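Local coordinates for protein beta-d-glucoside glucohydrolase (Hypocrea jecorina, PDB 3ZZ1) that probably hydrolyses terminal, non-reducing beta-D-glucosyl residues with release of beta-D-glucose, as a secreted family 3 glycoside hydrolase of cellulose degradation, at residues 320-323 / 324-328; 358-362 / 363-367; 443-447 / 448-452. All blocks are in the same frame, centred on the assembly; numbering follows the deposited sequence.

Interaction 1 of 3, residues 320-323 / 324-328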
# COMPACT_ATOMS: atom_id res chain seq x y z
N LYS A 320 -2.53 -17.91 -7.20
CA LYS A 320 -2.72 -17.06 -8.38
C LYS A 320 -4.15 -16.52 -8.52
O LYS A 320 -4.37 -15.50 -9.17
CB LYS A 320 -2.28 -17.76 -9.67
CG LYS A 320 -3.13 -18.96 -10.10
CD LYS A 320 -2.88 -19.36 -11.56
CE LYS A 320 -1.49 -19.96 -11.79
NZ LYS A 320 -1.23 -21.17 -10.95
N THR A 321 -5.12 -17.21 -7.92
CA THR A 321 -6.52 -16.78 -7.94
C THR A 321 -6.66 -15.40 -7.30
O THR A 321 -7.47 -14.59 -7.75
CB THR A 321 -7.45 -17.76 -7.20
OG1 THR A 321 -7.01 -17.90 -5.84
CG2 THR A 321 -7.47 -19.13 -7.89
N ASN A 322 -5.87 -15.13 -6.27
CA ASN A 322 -5.88 -13.83 -5.62
C ASN A 322 -5.29 -12.76 -6.53
O ASN A 322 -5.85 -11.67 -6.65
CB ASN A 322 -5.13 -13.85 -4.29
CG ASN A 322 -5.08 -12.48 -3.62
OD1 ASN A 322 -4.09 -11.76 -3.72
ND2 ASN A 322 -6.17 -12.10 -2.94
N VAL A 323 -4.16 -13.08 -7.17
CA VAL A 323 -3.48 -12.15 -8.07
C VAL A 323 -4.39 -11.83 -9.26
O VAL A 323 -4.59 -10.66 -9.61
CB VAL A 323 -2.11 -12.68 -8.55
CG1 VAL A 323 -1.39 -11.63 -9.39
CG2 VAL A 323 -1.25 -13.06 -7.35
N ARG A 324 -4.95 -12.88 -9.86
CA ARG A 324 -5.95 -12.76 -10.93
C ARG A 324 -7.10 -11.86 -10.50
O ARG A 324 -7.44 -10.91 -11.20
CB ARG A 324 -6.48 -14.15 -11.32
CG ARG A 324 -7.61 -14.17 -12.37
CD ARG A 324 -7.09 -13.83 -13.76
NE ARG A 324 -8.10 -13.98 -14.80
CZ ARG A 324 -8.35 -15.11 -15.46
NH1 ARG A 324 -7.67 -16.22 -15.19
NH2 ARG A 324 -9.28 -15.13 -16.41
N ALA A 325 -7.70 -12.16 -9.34
CA ALA A 325 -8.85 -11.40 -8.84
C ALA A 325 -8.53 -9.92 -8.62
O ALA A 325 -9.30 -9.06 -9.03
CB ALA A 325 -9.40 -12.04 -7.56
N ILE A 326 -7.40 -9.64 -7.98
CA ILE A 326 -7.05 -8.25 -7.66
C ILE A 326 -6.58 -7.48 -8.89
O ILE A 326 -6.97 -6.33 -9.09
CB ILE A 326 -6.02 -8.17 -6.51
CG1 ILE A 326 -6.68 -8.58 -5.19
CG2 ILE A 326 -5.45 -6.76 -6.41
CD1 ILE A 326 -5.74 -8.60 -4.00
N ALA A 327 -5.74 -8.11 -9.72
CA ALA A 327 -5.33 -7.54 -11.00
C ALA A 327 -6.54 -7.18 -11.85
O ALA A 327 -6.53 -6.18 -12.55
CB ALA A 327 -4.45 -8.52 -11.75
N ARG A 328 -7.58 -8.02 -11.76
CA ARG A 328 -8.83 -7.86 -12.49
C ARG A 328 -9.71 -6.77 -11.87
O ARG A 328 -10.12 -5.83 -12.55
CB ARG A 328 -9.59 -9.20 -12.52
CG ARG A 328 -10.90 -9.19 -13.28
CD ARG A 328 -11.74 -10.44 -12.97
NE ARG A 328 -12.21 -10.46 -11.59
CZ ARG A 328 -12.10 -11.50 -10.77
NH1 ARG A 328 -11.55 -12.63 -11.18
NH2 ARG A 328 -12.55 -11.41 -9.52

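Interaction 2 of 3, residues 358-362 / 363-367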
# COMPACT_ATOMS: atom_id res chain seq x y z
N ILE A 358 5.92 -9.62 -23.60
CA ILE A 358 6.94 -10.04 -22.64
C ILE A 358 8.26 -9.32 -22.94
O ILE A 358 8.73 -9.32 -24.08
CB ILE A 358 7.16 -11.59 -22.69
CG1 ILE A 358 5.91 -12.35 -22.22
CG2 ILE A 358 8.40 -12.00 -21.88
CD1 ILE A 358 5.56 -12.18 -20.74
N GLY A 359 8.84 -8.72 -21.91
CA GLY A 359 10.15 -8.08 -22.00
C GLY A 359 11.04 -8.50 -20.85
O GLY A 359 10.76 -9.49 -20.17
N ASN A 360 12.11 -7.74 -20.62
CA ASN A 360 13.09 -8.06 -19.57
C ASN A 360 12.52 -7.93 -18.16
O ASN A 360 13.02 -8.55 -17.23
CB ASN A 360 14.35 -7.20 -19.73
CG ASN A 360 15.24 -7.66 -20.87
OD1 ASN A 360 15.27 -8.84 -21.24
ND2 ASN A 360 15.98 -6.72 -21.44
N HIS A 361 11.47 -7.12 -18.01
CA HIS A 361 10.77 -6.97 -16.74
C HIS A 361 10.06 -8.26 -16.33
O HIS A 361 10.23 -8.75 -15.22
CB HIS A 361 9.77 -5.81 -16.82
CG HIS A 361 9.02 -5.58 -15.55
ND1 HIS A 361 7.76 -6.09 -15.33
CD2 HIS A 361 9.35 -4.92 -14.42
CE1 HIS A 361 7.35 -5.75 -14.13
NE2 HIS A 361 8.30 -5.03 -13.55
N ALA A 362 9.28 -8.81 -17.26
CA ALA A 362 8.53 -10.05 -17.03
C ALA A 362 9.43 -11.28 -16.90
O ALA A 362 9.08 -12.23 -16.20
CB ALA A 362 7.51 -10.25 -18.14
N ARG A 363 10.59 -11.24 -17.56
CA ARG A 363 11.50 -12.39 -17.67
C ARG A 363 12.45 -12.65 -16.49
O ARG A 363 13.13 -13.69 -16.46
CB ARG A 363 12.30 -12.31 -18.98
CG ARG A 363 11.48 -12.63 -20.23
CD ARG A 363 12.36 -12.78 -21.48
NE ARG A 363 12.90 -11.50 -21.94
CZ ARG A 363 12.58 -10.90 -23.09
NH1 ARG A 363 11.71 -11.45 -23.93
NH2 ARG A 363 13.13 -9.73 -23.40
N ASN A 364 12.50 -11.73 -15.52
CA ASN A 364 13.52 -11.78 -14.45
C ASN A 364 14.94 -11.71 -15.04
O ASN A 364 15.81 -12.53 -14.72
CB ASN A 364 13.37 -13.03 -13.56
CG ASN A 364 11.94 -13.22 -13.04
OD1 ASN A 364 11.22 -12.26 -12.78
ND2 ASN A 364 11.54 -14.48 -12.89
N SER A 365 15.15 -10.73 -15.92
CA SER A 365 16.39 -10.61 -16.68
C SER A 365 17.54 -10.05 -15.84
O SER A 365 17.31 -9.27 -14.92
CB SER A 365 16.15 -9.72 -17.91
OG SER A 365 17.36 -9.34 -18.54
N PRO A 366 18.79 -10.46 -16.16
CA PRO A 366 19.99 -9.85 -15.57
C PRO A 366 20.06 -8.33 -15.78
O PRO A 366 20.78 -7.64 -15.06
CB PRO A 366 21.13 -10.53 -16.33
CG PRO A 366 20.58 -11.86 -16.71
CD PRO A 366 19.11 -11.64 -16.99
N SER A 367 19.33 -7.82 -16.77
CA SER A 367 19.26 -6.38 -17.00
C SER A 367 18.18 -5.72 -16.13
O SER A 367 18.02 -4.49 -16.17
CB SER A 367 19.02 -6.07 -18.48
OG SER A 367 17.71 -6.43 -18.88

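Interaction 3 of 3, residues 443-447 / 448-452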
# COMPACT_ATOMS: atom_id res chain seq x y z
N TYR A 443 17.67 3.64 -4.85
CA TYR A 443 19.03 3.17 -5.12
C TYR A 443 19.19 2.68 -6.56
O TYR A 443 20.26 2.18 -6.93
CB TYR A 443 19.47 2.09 -4.12
CG TYR A 443 18.72 0.78 -4.21
CD1 TYR A 443 19.17 -0.25 -5.03
CD2 TYR A 443 17.57 0.56 -3.45
CE1 TYR A 443 18.49 -1.46 -5.11
CE2 TYR A 443 16.89 -0.65 -3.52
CZ TYR A 443 17.35 -1.65 -4.36
OH TYR A 443 16.66 -2.85 -4.43
N ILE A 444 18.14 2.82 -7.36
CA ILE A 444 18.21 2.49 -8.78
C ILE A 444 17.66 3.63 -9.63
O ILE A 444 16.52 4.07 -9.44
CB ILE A 444 17.44 1.19 -9.16
CG1 ILE A 444 17.79 0.03 -8.22
CG2 ILE A 444 17.75 0.80 -10.62
CD1 ILE A 444 17.03 -1.26 -8.49
N THR A 445 18.48 4.10 -10.57
CA THR A 445 18.07 5.06 -11.58
C THR A 445 17.74 4.30 -12.87
O THR A 445 18.61 3.65 -13.46
CB THR A 445 19.17 6.13 -11.81
OG1 THR A 445 19.36 6.88 -10.61
CG2 THR A 445 18.79 7.10 -12.94
N VAL A 446 16.48 4.38 -13.29
CA VAL A 446 15.99 3.66 -14.46
C VAL A 446 15.51 4.68 -15.49
O VAL A 446 14.59 5.44 -15.22
CB VAL A 446 14.83 2.70 -14.10
CG1 VAL A 446 14.27 2.04 -15.34
CG2 VAL A 446 15.29 1.66 -13.10
N GLU A 447 16.15 4.67 -16.66
CA GLU A 447 15.87 5.61 -17.74
C GLU A 447 15.86 7.06 -17.24
O GLU A 447 14.95 7.83 -17.56
CB GLU A 447 14.57 5.25 -18.46
CG GLU A 447 14.65 3.95 -19.25
CD GLU A 447 13.38 3.60 -19.99
OE1 GLU A 447 12.71 4.53 -20.52
OE2 GLU A 447 13.04 2.40 -20.05
N GLY A 448 16.87 7.41 -16.44
CA GLY A 448 17.00 8.77 -15.92
C GLY A 448 16.09 9.13 -14.75
O GLY A 448 16.06 10.28 -14.33
N ASN A 449 15.34 8.15 -14.24
CA ASN A 449 14.49 8.34 -13.07
C ASN A 449 15.13 7.76 -11.80
O ASN A 449 15.27 6.54 -11.67
CB ASN A 449 13.10 7.74 -13.29
CG ASN A 449 12.30 8.50 -14.35
OD1 ASN A 449 11.64 9.50 -14.05
ND2 ASN A 449 12.35 8.01 -15.59
N ALA A 450 15.50 8.64 -10.87
CA ALA A 450 16.31 8.25 -9.71
C ALA A 450 15.56 7.46 -8.62
O ALA A 450 16.11 7.18 -7.56
CB ALA A 450 16.99 9.49 -9.10
N GLY A 451 14.32 7.08 -8.90
CA GLY A 451 13.49 6.39 -7.93
C GLY A 451 12.12 7.01 -8.00
O GLY A 451 11.18 6.39 -8.50
N ASP A 452 12.02 8.24 -7.51
CA ASP A 452 10.90 9.11 -7.80
C ASP A 452 10.87 9.37 -9.31
O ASP A 452 11.91 9.27 -9.98
CB ASP A 452 11.01 10.45 -7.06
CG ASP A 452 11.31 10.27 -5.57
OD1 ASP A 452 10.52 9.63 -4.84
OD2 ASP A 452 12.35 10.81 -5.12

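Interaction 1 of 3, residues 320-323 / 324-328
The carbonyl O of Lys-320 takes the backbone N of Arg-324 at 2.8 Å, with an almost straight N-H...O angle of 173°. This bond opens the first turns of helix 320-329. Three more i to i+4 bonds follow it, the next being Ala-325 N to Thr-321 O at 2.9 Å. Ile-326 N and Ala-327 N then bond to the carbonyl O atoms of Asn-322 and Val-323.

Side chains meet chiefly at Asn-322 and Ile-326, one turn apart. With chi1 at 178°, the amide of Asn-322 swings beside its own carbonyl carbon, where CD1 of Ile-326 meets it. The methyl CD1 of Ile-326 comes to the O/N end of this amide, 3.6 Å from OD1 and 3.7 Å from ND2 of Asn-322. The two side chains cross at an angle. Ile-326 runs out to CD1 with an extended chi2 of 177°. ND2 of Asn-322 is also hydrogen-bonded to Glu-92 OE2 and Leu-89 O, which fixes the amide against the methyl. Ala-327 CB sits 3.0 Å from Val-323 O, a close fit.

Three helices pack against this one. Asn-322 and Ala-325 touch helix 87-103, and Ile-326 reaches helix 78-83. Arg-324 and Ala-327 touch helix 510-518, where Arg-324 NE forms a salt bridge with Asp-516.

Interaction 2 of 3, residues 358-362 / 363-367
Residues 358-367 form an irregular loop with one helix-like turn at its middle. Arg-363 N bonds to Gly-359 O at 3.1 Å and lies in the carbonyl plane, although the N-H...O angle is bent to 136°. A weak, wider bond, i to i+5, runs from Ser-365 N to Asn-360 O, spanning Asn-364 with its positive phi.

The side chain of Arg-363 folds back over the start of the loop. Its chain bends at chi3 (-72°), bringing one guanidinium face over the Gly-359 peptide, with Gly-359 C 3.3 Å above the plane and offset toward the rim. Arg-363 CG packs on CG2 of Ile-358 at 3.6 Å. NH2 gives a nearly straight bond to Asn-360 OD1 at 3.2 Å. OD1 lies in the guanidinium plane, but NH2 stands well above the plane of the amide, and the two planes are 70° apart. Ser-365 OG and Ser-367 OG share a hydrogen bond of 3.0 Å, either as donor, beside the Asn-360 amide.

In the chain the loop follows strand 348-352 and precedes helix 395-404. Other loop residues hold it: Asp-375 takes Asn-360 N, Lys-371 and Tyr-389 bind the amide of Asn-364, and Ala-362 packs on Phe-392.

Interaction 3 of 3, residues 443-447 / 448-452
OG1 of Thr-445 rests against Ala-450 across a tight hairpin, 3.5 Å from CA and 3.8 Å from CB. The methyl CG2 of Thr-445 points to the turn instead, 3.8 Å from Gly-448 C. Thr-445 CG2 is anti to the backbone N, with OG1 beside that N (chi1 -63°). The two branches therefore cover different parts of the returning chain. On the backbone, Thr-445 CA makes a CA-H...O contact of 3.2 Å with Asn-449 O.

Asn-449 is turned the other way, back along the turn. Its CG is beside the backbone N and anti to the carbonyl carbon (chi1 -68°). From there ND2 gives a weak bond to Val-446 O at 3.4 Å. Backbone N of Asn-449 bonds to the same oxygen at 3.0 Å. One carbonyl is thus held by two donors of one residue. OD1 of Asn-449 is held by Asn-454 N, which helps to set the amide's rotation.

The frame is a type I' beta turn from Val-446 to Asn-449. Val-446 and Asn-449 form a single antiparallel hydrogen-bonded pair, the second bond being Val-446 N to Asn-449 O at 3.0 Å. Glu-447 and Gly-448 both have positive phi, as this turn requires. Beyond it Gly-451 bonds through its backbone to Gly-440.

The hairpin belongs to the loop between strand 430-437 and helix 462-472. Val-446 packs on Trp-382 and Asn-449 on Trp-459. Asp-452, just after it, binds the backbone N atoms of Gly-124, Glu-166 and Leu-167, tying this loop to residues of the N-terminal family 3 domain.

Interaction 1 is mostly buried and helical, while interactions 2 and 3 are partly buried loops. Interaction 1 relies on regular backbone bonds, with a methyl packed on a buried amide. Interaction 2 is more polar, with a guanidinium, an amide and serine hydroxyls. Interaction 3 depends on a type I' turn with Gly-448 in it, and on a carbonyl held by two donors of Asn-449. No two hold the same elements. Interactions 2 and 3 lie in the C-terminal family 3 domain, in loops that follow two neighbouring parallel strands of one sheet, 348-352 and 430-437. Their centres are about 17 Å apart. The centre of interaction 1 is about 21 Å from that of interaction 2.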